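Local structure of probable ribosomal RNA small subunit methyltransferase (Thermus thermophilus, 3DMH) at residues Val258-Gln272 and Ala282-Thr294. The protein probably transfers a methyl group from S-adenosylmethionine to the N2 atom of a guanosine in 16S ribosomal RNA, acting as an RsmC-type methyltransferase. Numbering follows the deposited sequence.
With SAM (S-adenosylmethionine), chain D.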
# COMPACT_ATOMS: atom_id res chain seq x y z
N VAL A 258 -8.91 -14.08 -13.23
CA VAL A 258 -8.66 -13.33 -11.99
C VAL A 258 -8.41 -11.85 -12.25
O VAL A 258 -7.67 -11.49 -13.17
CB VAL A 258 -7.47 -13.92 -11.21
CG1 VAL A 258 -7.42 -13.32 -9.81
CG2 VAL A 258 -7.56 -15.44 -11.12
N VAL A 259 -9.06 -11.03 -11.41
CA VAL A 259 -8.79 -9.60 -11.32
C VAL A 259 -8.25 -9.36 -9.92
O VAL A 259 -8.91 -9.71 -8.95
CB VAL A 259 -10.06 -8.76 -11.48
CG1 VAL A 259 -9.74 -7.26 -11.30
CG2 VAL A 259 -10.68 -8.99 -12.85
N GLY A 260 -7.04 -8.81 -9.82
CA GLY A 260 -6.46 -8.43 -8.52
C GLY A 260 -6.59 -6.93 -8.40
O GLY A 260 -6.31 -6.21 -9.36
N VAL A 261 -7.06 -6.47 -7.24
CA VAL A 261 -7.06 -5.03 -6.93
C VAL A 261 -6.12 -4.81 -5.77
O VAL A 261 -6.11 -5.58 -4.80
CB VAL A 261 -8.45 -4.44 -6.63
CG1 VAL A 261 -9.29 -4.41 -7.92
CG2 VAL A 261 -9.23 -5.17 -5.52
N GLU A 262 -5.30 -3.77 -5.89
CA GLU A 262 -4.21 -3.54 -4.93
C GLU A 262 -3.92 -2.04 -4.89
O GLU A 262 -3.72 -1.42 -5.97
CB GLU A 262 -2.99 -4.35 -5.38
CG GLU A 262 -1.70 -4.03 -4.64
CD GLU A 262 -1.83 -4.20 -3.14
OE1 GLU A 262 -2.15 -5.32 -2.69
OE2 GLU A 262 -1.60 -3.21 -2.43
N ASP A 263 -3.91 -1.44 -3.70
CA ASP A 263 -3.76 0.01 -3.59
C ASP A 263 -2.30 0.45 -3.75
O ASP A 263 -2.06 1.62 -4.04
CB ASP A 263 -4.27 0.45 -2.23
CG ASP A 263 -4.31 1.95 -2.06
OD1 ASP A 263 -5.08 2.62 -2.79
OD2 ASP A 263 -3.59 2.48 -1.15
N ASP A 264 -1.36 -0.46 -3.48
CA ASP A 264 0.05 -0.10 -3.47
C ASP A 264 0.73 -0.40 -4.82
O ASP A 264 0.76 -1.54 -5.24
CB ASP A 264 0.79 -0.86 -2.35
CG ASP A 264 2.29 -0.77 -2.49
OD1 ASP A 264 2.77 0.34 -2.70
OD2 ASP A 264 2.97 -1.82 -2.41
N LEU A 265 1.24 0.65 -5.48
CA LEU A 265 1.91 0.50 -6.76
C LEU A 265 3.04 -0.53 -6.75
O LEU A 265 3.19 -1.29 -7.71
CB LEU A 265 2.48 1.84 -7.23
CG LEU A 265 3.19 1.86 -8.57
CD1 LEU A 265 2.26 1.41 -9.68
CD2 LEU A 265 3.71 3.24 -8.85
N ALA A 266 3.86 -0.53 -5.69
CA ALA A 266 4.99 -1.49 -5.65
C ALA A 266 4.45 -2.92 -5.72
O ALA A 266 5.02 -3.79 -6.39
CB ALA A 266 5.83 -1.26 -4.39
N SER A 267 3.34 -3.17 -5.03
CA SER A 267 2.71 -4.47 -5.02
C SER A 267 2.08 -4.82 -6.37
O SER A 267 2.20 -5.96 -6.84
CB SER A 267 1.66 -4.54 -3.91
OG SER A 267 2.32 -4.52 -2.64
N VAL A 268 1.45 -3.84 -7.03
CA VAL A 268 0.89 -4.06 -8.37
C VAL A 268 2.00 -4.51 -9.33
O VAL A 268 1.84 -5.49 -10.08
CB VAL A 268 0.24 -2.79 -8.91
CG1 VAL A 268 -0.14 -2.93 -10.39
CG2 VAL A 268 -0.98 -2.45 -8.08
N LEU A 269 3.12 -3.79 -9.31
CA LEU A 269 4.24 -4.13 -10.22
C LEU A 269 4.82 -5.49 -9.90
O LEU A 269 5.22 -6.24 -10.79
CB LEU A 269 5.35 -3.08 -10.13
CG LEU A 269 4.92 -1.68 -10.60
CD1 LEU A 269 5.98 -0.64 -10.26
CD2 LEU A 269 4.62 -1.65 -12.10
N SER A 270 4.84 -5.82 -8.61
CA SER A 270 5.28 -7.15 -8.16
C SER A 270 4.40 -8.26 -8.71
O SER A 270 4.92 -9.24 -9.27
CB SER A 270 5.33 -7.21 -6.64
OG SER A 270 6.24 -6.26 -6.13
N LEU A 271 3.08 -8.10 -8.57
CA LEU A 271 2.15 -9.05 -9.16
C LEU A 271 2.35 -9.20 -10.67
O LEU A 271 2.34 -10.31 -11.19
CB LEU A 271 0.72 -8.62 -8.86
CG LEU A 271 -0.42 -9.43 -9.50
CD1 LEU A 271 -0.31 -10.93 -9.12
CD2 LEU A 271 -1.77 -8.86 -9.10
N GLN A 272 2.53 -8.07 -11.37
CA GLN A 272 2.70 -8.12 -12.83
C GLN A 272 3.93 -8.93 -13.21
O GLN A 272 3.88 -9.74 -14.15
CB GLN A 272 2.75 -6.70 -13.40
CG GLN A 272 1.36 -6.04 -13.40
CD GLN A 272 1.37 -4.57 -13.76
OE1 GLN A 272 2.41 -3.90 -13.73
NE2 GLN A 272 0.21 -4.04 -14.10
N ALA A 282 -3.54 -12.50 -15.66
CA ALA A 282 -4.54 -11.92 -14.77
C ALA A 282 -4.48 -10.41 -14.89
O ALA A 282 -3.47 -9.85 -15.35
CB ALA A 282 -4.32 -12.36 -13.31
N GLN A 283 -5.56 -9.74 -14.48
CA GLN A 283 -5.57 -8.29 -14.46
C GLN A 283 -5.05 -7.86 -13.12
O GLN A 283 -5.55 -8.30 -12.09
CB GLN A 283 -6.98 -7.75 -14.66
CG GLN A 283 -7.56 -8.12 -16.02
CD GLN A 283 -8.91 -7.49 -16.25
OE1 GLN A 283 -9.04 -6.27 -16.34
NE2 GLN A 283 -9.93 -8.32 -16.32
N ALA A 284 -4.01 -7.04 -13.15
CA ALA A 284 -3.36 -6.58 -11.93
C ALA A 284 -3.62 -5.09 -11.84
O ALA A 284 -2.87 -4.28 -12.39
CB ALA A 284 -1.86 -6.86 -11.99
N LEU A 285 -4.68 -4.73 -11.11
CA LEU A 285 -5.13 -3.34 -11.13
C LEU A 285 -4.64 -2.59 -9.93
O LEU A 285 -4.70 -3.08 -8.80
CB LEU A 285 -6.66 -3.27 -11.18
CG LEU A 285 -7.31 -4.08 -12.29
CD1 LEU A 285 -8.79 -3.86 -12.23
CD2 LEU A 285 -6.76 -3.65 -13.63
N HIS A 286 -4.20 -1.37 -10.19
CA HIS A 286 -3.85 -0.44 -9.14
C HIS A 286 -5.14 0.29 -8.79
O HIS A 286 -5.65 1.09 -9.56
CB HIS A 286 -2.76 0.52 -9.66
CG HIS A 286 -2.16 1.38 -8.59
ND1 HIS A 286 -1.54 2.58 -8.84
CD2 HIS A 286 -2.07 1.18 -7.25
CE1 HIS A 286 -1.10 3.10 -7.70
NE2 HIS A 286 -1.43 2.27 -6.72
N SER A 287 -5.66 0.01 -7.60
CA SER A 287 -7.03 0.37 -7.26
C SER A 287 -7.18 0.51 -5.75
O SER A 287 -6.63 -0.30 -5.00
CB SER A 287 -7.94 -0.78 -7.70
OG SER A 287 -9.31 -0.45 -7.56
N ASP A 288 -7.96 1.51 -5.34
CA ASP A 288 -8.37 1.64 -3.94
C ASP A 288 -9.63 0.79 -3.81
O ASP A 288 -10.69 1.18 -4.30
CB ASP A 288 -8.66 3.11 -3.63
CG ASP A 288 -9.14 3.34 -2.20
OD1 ASP A 288 -9.00 2.41 -1.37
OD2 ASP A 288 -9.63 4.46 -1.91
N VAL A 289 -9.48 -0.39 -3.22
CA VAL A 289 -10.55 -1.41 -3.16
C VAL A 289 -11.07 -1.61 -4.60
O VAL A 289 -10.27 -1.92 -5.50
CB VAL A 289 -11.66 -1.10 -2.09
CG1 VAL A 289 -12.47 -2.36 -1.79
CG2 VAL A 289 -11.02 -0.66 -0.77
N ASP A 290 -12.36 -1.41 -4.86
CA ASP A 290 -12.89 -1.65 -6.20
C ASP A 290 -13.02 -0.40 -7.06
O ASP A 290 -13.74 -0.40 -8.06
CB ASP A 290 -14.26 -2.35 -6.13
CG ASP A 290 -15.29 -1.54 -5.37
OD1 ASP A 290 -14.93 -0.65 -4.56
OD2 ASP A 290 -16.50 -1.78 -5.57
N GLU A 291 -12.30 0.66 -6.68
CA GLU A 291 -12.39 1.94 -7.40
C GLU A 291 -12.14 1.81 -8.90
O GLU A 291 -12.78 2.50 -9.71
CB GLU A 291 -11.40 2.92 -6.75
CG GLU A 291 -11.14 4.20 -7.49
CD GLU A 291 -9.77 4.25 -8.08
OE1 GLU A 291 -8.88 3.45 -7.70
OE2 GLU A 291 -9.59 5.13 -8.94
N ALA A 292 -11.22 0.91 -9.26
CA ALA A 292 -10.83 0.75 -10.68
C ALA A 292 -11.85 -0.02 -11.52
O ALA A 292 -11.76 -0.01 -12.75
CB ALA A 292 -9.48 0.05 -10.77
N LEU A 293 -12.80 -0.69 -10.87
CA LEU A 293 -13.75 -1.54 -11.60
C LEU A 293 -14.89 -0.72 -12.15
O LEU A 293 -15.19 0.38 -11.66
CB LEU A 293 -14.31 -2.66 -10.71
CG LEU A 293 -13.32 -3.54 -9.96
CD1 LEU A 293 -14.05 -4.60 -9.17
CD2 LEU A 293 -12.26 -4.19 -10.85
N THR A 294 -15.55 -1.26 -13.18
CA THR A 294 -16.77 -0.64 -13.66
C THR A 294 -17.83 -0.82 -12.58
O THR A 294 -17.71 -1.71 -11.73
CB THR A 294 -17.28 -1.28 -14.96
OG1 THR A 294 -17.46 -2.69 -14.74
CG2 THR A 294 -16.28 -1.06 -16.08
N SAM D . -3.27 -11.13 -1.06
CA SAM D . -1.83 -10.98 -0.65
C SAM D . -1.40 -12.22 0.10
O SAM D . -2.31 -12.98 0.46
OXT SAM D . -0.20 -12.40 0.35
CB SAM D . -1.63 -9.77 0.25
CG SAM D . -2.43 -9.77 1.56
SD SAM D . -2.01 -8.34 2.60
CE SAM D . -2.51 -8.93 4.25
C5' SAM D . -3.31 -7.11 2.29
C4' SAM D . -3.10 -6.37 0.98
O4' SAM D . -4.13 -5.39 0.94
C3' SAM D . -1.76 -5.65 0.84
O3' SAM D . -1.07 -6.04 -0.34
C2' SAM D . -2.15 -4.17 0.85
O2' SAM D . -1.28 -3.31 0.12
C1' SAM D . -3.56 -4.28 0.27
N9 SAM D . -4.33 -3.08 0.51
C8 SAM D . -4.27 -2.20 1.58
N7 SAM D . -5.20 -1.23 1.41
C5 SAM D . -5.85 -1.48 0.22
C6 SAM D . -6.85 -0.81 -0.49
N6 SAM D . -7.38 0.33 -0.05
N1 SAM D . -7.27 -1.37 -1.68
C2 SAM D . -6.72 -2.53 -2.17
N3 SAM D . -5.68 -3.18 -1.52
C4 SAM D . -5.29 -2.65 -0.34
O HOH W 1 -8.69 -11.46 -15.79
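A first torsion of -170° carries the His-286 ring away from its own backbone N and turns its NE2/CD2 edge to the end of strand 258-262, where NE2 donates to Asp-263 O at 2.8 Å. The oxygen lies near the ring plane, but the donor sits well above the carbonyl plane and the bond is bent; NE2 also bonds Thr-74 O, so its hydrogen is probably shared. Leu-265 crosses the imidazole at about a right angle, its CB making an off-centre CH-pi contact 4.2 Å from the ring centroid. Val-268 CG2 packs against His-286 CB. Farther down the helix, Leu-271 CD2 meets Ala-284 CB at 3.5 Å and lies close to Gly-260; both residues are small where this leucine packs down. On the opposite face, branched Val-259 and Val-261 pack with Leu-285 and Leu-293.

The strands pair in parallel: Gly-260 N donates almost straight to Gln-283 O (2.8 Å), and Gly-260 O accepts from Leu-285 N. At the C-terminal end of strand 258-262, the bent Glu-262 chain (chi2 56°) presents both carboxylate oxygens to the ribose of S-adenosylmethionine, OE2 accepting from O2' at 2.6 Å. Past strand 283-286, Asp-288 OD1 accepts from adenine N6 and also bonds Tyr-8, while Val-289 N donates to N1 at 2.9 Å. This beta-alpha-beta unit, with an acidic residue ending its first strand to grip the ribose hydroxyls, is characteristic of Rossmann-like, S-adenosylmethionine-dependent methyltransferases.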